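Local coordinates for 2-C-methyl-D-erythritol 2,4-cyclodiphosphate synthase (PDB 1IV3), which catalyses the conversion of 4-diphosphocytidyl-2-C-methyl-D-erythritol 2-phosphate to 2-C-methyl-D-erythritol 2,4-cyclodiphosphate with release of CMP in isoprenoid biosynthesis, at the interface of chains A and B. Residues are numbered along the deposited sequence; one frame, centred on the assembly and turned at random. Chains: chain A/B, 2-C-methyl-D-erythritol 2,4-cyclodiphosphate synthase.

The interface of chains A and B. Residues chain A 93, 125-126; chain B 2, 51-53.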
loop_
_atom_site.group_PDB
_atom_site.type_symbol
_atom_site.label_atom_id
_atom_site.label_comp_id
_atom_site.label_asym_id
_atom_site.label_seq_id
_atom_site.Cartn_x
_atom_site.Cartn_y
_atom_site.Cartn_z
ATOM N N GLN A 93 8.046 -1.701 -14.688
ATOM C CA GLN A 93 7.818 -2.751 -13.698
ATOM C C GLN A 93 6.445 -2.655 -13.064
ATOM O O GLN A 93 5.979 -1.503 -12.914
ATOM C CB GLN A 93 8.875 -2.626 -12.575
ATOM C CG GLN A 93 8.847 -3.835 -11.636
ATOM C CD GLN A 93 10.140 -4.050 -10.860
ATOM O OE1 GLN A 93 10.401 -5.152 -10.344
ATOM N NE2 GLN A 93 10.906 -2.969 -10.771
ATOM N N ASP A 125 10.401 -11.212 -15.033
ATOM C CA ASP A 125 11.063 -10.780 -13.792
ATOM C C ASP A 125 10.710 -9.354 -13.379
ATOM O O ASP A 125 11.074 -8.828 -12.323
ATOM C CB ASP A 125 12.581 -10.916 -13.999
ATOM C CG ASP A 125 13.022 -9.883 -15.028
ATOM O OD1 ASP A 125 13.472 -8.789 -14.640
ATOM O OD2 ASP A 125 12.869 -10.190 -16.227
ATOM N N ARG A 126 9.953 -8.656 -14.231
ATOM C CA ARG A 126 9.469 -7.320 -13.929
ATOM C C ARG A 126 7.987 -7.372 -13.578
ATOM O O ARG A 126 7.342 -6.326 -13.475
ATOM C CB ARG A 126 9.687 -6.402 -15.148
ATOM C CG ARG A 126 11.147 -6.039 -15.376
ATOM C CD ARG A 126 11.606 -5.091 -14.274
ATOM N NE ARG A 126 12.927 -4.523 -14.465
ATOM C CZ ARG A 126 13.431 -3.461 -13.852
ATOM N NH1 ARG A 126 12.774 -2.740 -12.934
ATOM N NH2 ARG A 126 14.676 -3.120 -14.197
ATOM N N ARG B 2 14.722 -1.101 -9.606
ATOM C CA ARG B 2 13.637 -2.041 -9.354
ATOM C C ARG B 2 12.917 -1.657 -8.047
ATOM O O ARG B 2 13.490 -1.133 -7.098
ATOM C CB ARG B 2 14.097 -3.489 -9.274
ATOM C CG ARG B 2 14.603 -4.073 -10.606
ATOM C CD ARG B 2 15.200 -5.456 -10.388
ATOM N NE ARG B 2 15.541 -6.106 -11.640
ATOM C CZ ARG B 2 14.751 -6.891 -12.351
ATOM N NH1 ARG B 2 13.512 -7.188 -11.995
ATOM N NH2 ARG B 2 15.204 -7.421 -13.477
ATOM N N ALA B 51 10.246 -7.851 -6.344
ATOM C CA ALA B 51 11.064 -6.966 -7.173
ATOM C C ALA B 51 11.835 -7.714 -8.262
ATOM O O ALA B 51 12.315 -7.097 -9.227
ATOM C CB ALA B 51 12.078 -6.215 -6.312
ATOM N N TYR B 52 11.942 -9.032 -8.084
ATOM C CA TYR B 52 12.566 -9.848 -9.140
ATOM C C TYR B 52 11.565 -10.880 -9.636
ATOM O O TYR B 52 11.930 -11.757 -10.427
ATOM C CB TYR B 52 13.874 -10.512 -8.685
ATOM C CG TYR B 52 15.023 -9.530 -8.754
ATOM C CD1 TYR B 52 15.244 -8.637 -7.721
ATOM C CD2 TYR B 52 15.865 -9.490 -9.859
ATOM C CE1 TYR B 52 16.282 -7.718 -7.752
ATOM C CE2 TYR B 52 16.909 -8.570 -9.898
ATOM C CZ TYR B 52 17.107 -7.699 -8.852
ATOM O OH TYR B 52 18.130 -6.777 -8.863
ATOM N N GLY B 53 10.309 -10.789 -9.228
ATOM C CA GLY B 53 9.286 -11.693 -9.772
ATOM C C GLY B 53 9.527 -13.132 -9.354
ATOM O O GLY B 53 9.168 -14.084 -10.060
#
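The guanidinium of B:Arg2 lies between A:Arg126 across the interface and B:Tyr52 of its own chain: the A:Arg126 guanidinium stacks on one face, with NE 3.6 Å above the plane and over its centre, and the B:Tyr52 ring meets the opposite face by CE2 near the rim. The two guanidinium planes are 17° apart, while B:Arg2 CG packs on a face of the A:Arg126 group. At the edge of the B:Arg2 plane sits A:Asp125, in the 3-10 helix 124-126, gripped end-on by two nitrogens. B:Arg2 NH2 forms a salt bridge with the carboxylate oxygen A:Asp125 OD1 at 2.5 Å, nearly straight and in the guanidinium plane. B:Arg2 NH1 bonds to the backbone A:Asp125 O at 3.0 Å, from above that carbonyl plane, and also to B:Ala51 O in its own subunit. Stacking and these acceptors probably fix the rotation of the group, and the carboxylate probably offsets part of the repulsion between the arginines. A:Asp125 holds CG between its backbone N and carbonyl carbon (chi1 68°), which swings OD1 round to the guanidinium that its main-chain O also meets. An alanine in place of B:Arg2 would probably leave the A:Asp125 carboxylate without its cationic mate and A:Arg126 without its stacking partner. The patch is part of the homotrimer's subunit interface, at the first modelled residue of chain B. From strand 91-99, A:Gln93 reaches across, its amide almost perpendicular to the B:Arg2 guanidinium; as modelled, A:Gln93 OE1 lies 2.9 Å from B:Ala51 O, a doubtful acceptor-acceptor pair. A:Gln93 NE2 likewise stands 2.9 Å from A:Arg126 NH1, donor against donor, so the amide may be flipped: exchanging OE1 and NE2 would give B:Ala51 O a donor and A:Arg126 NH1 an acceptor.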